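Local coordinates for protein levansucrase (Bacillus megaterium, PDB 3OM4) that belongs to the levansucrase/invertase family and folds as a predominantly beta-stranded beta-propeller, at residues A[20-24]-A[271-275]. The protein carries 1 engineered substitution. Sequence-based numbering, arbitrary orientation.
Sequences RDNMV and FFQSE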
ATOM      1  N   ARG A  20      16.697  10.335   7.408  1.00  8.76           N
ATOM      2  CA  ARG A  20      16.626  10.363   8.863  1.00  9.51           C
ATOM      3  C   ARG A  20      16.346  11.773   9.384  1.00  9.95           C
ATOM      4  O   ARG A  20      15.594  11.940  10.341  1.00 10.31           O
ATOM      5  CB  ARG A  20      17.904   9.796   9.478  1.00  9.38           C
ATOM      6  CG  ARG A  20      18.166   8.342   9.097  1.00  8.94           C
ATOM      7  CD  ARG A  20      19.190   7.692  10.008  1.00  8.92           C
ATOM      8  NE  ARG A  20      18.702   7.569  11.380  1.00  8.94           N
ATOM      9  CZ  ARG A  20      17.986   6.548  11.844  1.00  9.77           C
ATOM     10  NH1 ARG A  20      17.659   5.537  11.051  1.00  9.00           N
ATOM     11  NH2 ARG A  20      17.596   6.540  13.112  1.00 10.90           N
ATOM     12  N   ASP A  21      16.927  12.778   8.733  1.00 10.69           N
ATOM     13  CA  ASP A  21      16.731  14.173   9.128  1.00 11.32           C
ATOM     14  C   ASP A  21      15.275  14.610   9.008  1.00 11.40           C
ATOM     15  O   ASP A  21      14.756  15.302   9.883  1.00 11.76           O
ATOM     16  CB  ASP A  21      17.631  15.106   8.318  1.00 11.78           C
ATOM     17  CG  ASP A  21      17.751  16.483   8.939  1.00 12.95           C
ATOM     18  OD1 ASP A  21      18.017  16.571  10.159  1.00 14.49           O
ATOM     19  OD2 ASP A  21      17.579  17.477   8.206  1.00 15.18           O
ATOM     20  N   ASN A  22      14.614  14.200   7.930  1.00 11.45           N
ATOM     21  CA  ASN A  22      13.201  14.515   7.758  1.00 11.42           C
ATOM     22  C   ASN A  22      12.305  13.764   8.736  1.00 10.94           C
ATOM     23  O   ASN A  22      11.354  14.333   9.271  1.00 10.66           O
ATOM     24  CB  ASN A  22      12.765  14.296   6.311  1.00 11.93           C
ATOM     25  CG  ASN A  22      13.227  15.418   5.394  1.00 12.80           C
ATOM     26  OD1 ASN A  22      13.319  16.575   5.811  1.00 15.10           O
ATOM     27  ND2 ASN A  22      13.512  15.086   4.146  1.00 13.71           N
ATOM     28  N   MET A  23      12.637  12.501   8.991  1.00 10.47           N
ATOM     29  CA  MET A  23      11.873  11.672   9.923  1.00 10.33           C
ATOM     30  C   MET A  23      11.952  12.147  11.378  1.00 10.36           C
ATOM     31  O   MET A  23      10.937  12.137  12.084  1.00 10.13           O
ATOM     32  CB  MET A  23      12.300  10.207   9.810  1.00 10.30           C
ATOM     33  CG  MET A  23      11.982   9.554   8.464  1.00 10.37           C
ATOM     34  SD  MET A  23      10.220   9.507   8.088  1.00 12.07           S
ATOM     35  CE  MET A  23      10.036  10.918   7.012  1.00 12.35           C
ATOM     36  N   VAL A  24      13.140  12.572  11.817  1.00 10.29           N
ATOM     37  CA  VAL A  24      13.322  13.037  13.200  0.70 10.46           C
ATOM     38  C   VAL A  24      12.525  14.310  13.492  1.00 10.51           C
ATOM     39  O   VAL A  24      12.195  14.589  14.646  1.00 10.69           O
ATOM     40  CB  VAL A  24      14.821  13.226  13.613  0.70 10.49           C
ATOM     41  CG1 VAL A  24      15.595  11.912  13.495  0.70 10.86           C
ATOM     42  CG2 VAL A  24      15.494  14.348  12.818  0.70 10.47           C
ATOM     43  N   PHE A 271      24.826  16.239  12.448  1.00 12.00           N
ATOM     44  CA  PHE A 271      23.647  15.378  12.547  1.00 11.17           C
ATOM     45  C   PHE A 271      24.005  13.957  12.130  1.00 10.84           C
ATOM     46  O   PHE A 271      23.711  13.007  12.851  1.00 10.69           O
ATOM     47  CB  PHE A 271      22.471  15.908  11.713  1.00 11.34           C
ATOM     48  CG  PHE A 271      21.296  14.965  11.665  1.00 11.10           C
ATOM     49  CD1 PHE A 271      20.423  14.868  12.745  1.00 11.16           C
ATOM     50  CD2 PHE A 271      21.073  14.161  10.548  1.00 11.32           C
ATOM     51  CE1 PHE A 271      19.339  13.985  12.715  1.00 11.64           C
ATOM     52  CE2 PHE A 271      19.995  13.278  10.508  1.00 11.33           C
ATOM     53  CZ  PHE A 271      19.127  13.189  11.595  1.00 11.63           C
ATOM     54  N   PHE A 272      24.655  13.828  10.976  1.00 10.32           N
ATOM     55  CA  PHE A 272      25.104  12.534  10.478  1.00 10.02           C
ATOM     56  C   PHE A 272      25.974  11.805  11.510  1.00  9.96           C
ATOM     57  O   PHE A 272      25.702  10.653  11.846  1.00  9.37           O
ATOM     58  CB  PHE A 272      25.828  12.701   9.133  1.00 10.23           C
ATOM     59  CG  PHE A 272      26.604  11.490   8.698  1.00  9.76           C
ATOM     60  CD1 PHE A 272      25.953  10.300   8.378  1.00  9.66           C
ATOM     61  CD2 PHE A 272      27.991  11.544   8.595  1.00  9.61           C
ATOM     62  CE1 PHE A 272      26.672   9.178   7.972  1.00  8.78           C
ATOM     63  CE2 PHE A 272      28.718  10.428   8.194  1.00 10.28           C
ATOM     64  CZ  PHE A 272      28.056   9.240   7.880  1.00  9.79           C
ATOM     65  N   GLN A 273      26.989  12.487  12.033  1.00 10.02           N
ATOM     66  CA  GLN A 273      27.903  11.876  13.005  1.00 10.42           C
ATOM     67  C   GLN A 273      27.226  11.426  14.303  1.00 10.52           C
ATOM     68  O   GLN A 273      27.487  10.321  14.785  1.00 10.74           O
ATOM     69  CB  GLN A 273      29.097  12.795  13.299  1.00 10.39           C
ATOM     70  CG  GLN A 273      29.972  13.128  12.079  1.00 10.92           C
ATOM     71  CD  GLN A 273      30.667  11.917  11.460  1.00 11.47           C
ATOM     72  OE1 GLN A 273      30.749  10.844  12.060  1.00 11.65           O
ATOM     73  NE2 GLN A 273      31.177  12.094  10.247  1.00 12.20           N
ATOM     74  N   SER A 274      26.358  12.270  14.861  1.00 10.68           N
ATOM     75  CA  SER A 274      25.662  11.943  16.113  1.00 10.91           C
ATOM     76  C   SER A 274      24.624  10.829  15.946  1.00 10.96           C
ATOM     77  O   SER A 274      24.501   9.953  16.804  1.00 10.92           O
ATOM     78  CB  SER A 274      25.007  13.188  16.713  1.00 10.86           C
ATOM     79  OG  SER A 274      24.042  13.732  15.831  1.00 11.60           O
ATOM     80  N   GLU A 275      23.882  10.882  14.839  1.00 11.19           N
ATOM     81  CA  GLU A 275      22.860   9.887  14.517  1.00 11.44           C
ATOM     82  C   GLU A 275      23.498   8.527  14.227  1.00 11.10           C
ATOM     83  O   GLU A 275      23.010   7.492  14.689  1.00 10.98           O
ATOM     84  CB  GLU A 275      22.035  10.363  13.316  1.00 11.77           C
ATOM     85  CG  GLU A 275      20.816   9.515  12.983  1.00 13.59           C
ATOM     86  CD  GLU A 275      19.538   9.986  13.661  1.00 15.53           C
ATOM     87  OE1 GLU A 275      19.604  10.782  14.624  1.00 17.08           O
ATOM     88  OE2 GLU A 275      18.455   9.549  13.224  1.00 16.88           O
TER
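Arg20 bends at chi3 (66°) and Glu275 at chi2 (92°), and these two turns bring guanidinium and carboxylate together between two helices on the periphery of the beta-propeller. Helix 20-24, near the N-terminus, meets the early turns of helix 269-281 at a steep angle of 77°, with the segment axes 11.8 Å apart. Such a wide gap calls for long side chains, and arginine, glutamate and phenylalanine supply them. OE2 of Glu275 takes the main bond of the salt bridge from NE of Arg20 at 2.7 Å, using its anti lone pair and lying close to the guanidinium plane. A second, weak bond reaches the same OE2 from NH2 of Arg20 at 3.1 Å, so one carboxylate oxygen receives both donors. NH2 also donates a hydrogen bond to the carbonyl oxygen of Thr347, which ties this buried arginine to a further loop and limits its rotation.

Beside the ion pair, Phe271 turns its ring toward the first helix, where CZ packs 3.6 Å from CA of Asp21. Phenylalanine suits this place because it is long enough to bring CZ and CE2, the far end of its ring, up to the backbone of Asp21. Val24 is modelled in two conformers; in the one described here, CG2 lies 3.9 Å from CE1 of Phe271. Asp21 itself is held through OD2 by a salt bridge to Lys25, while its OD1 stands over the centre of one face of the Phe271 ring, 3.6 Å above the plane.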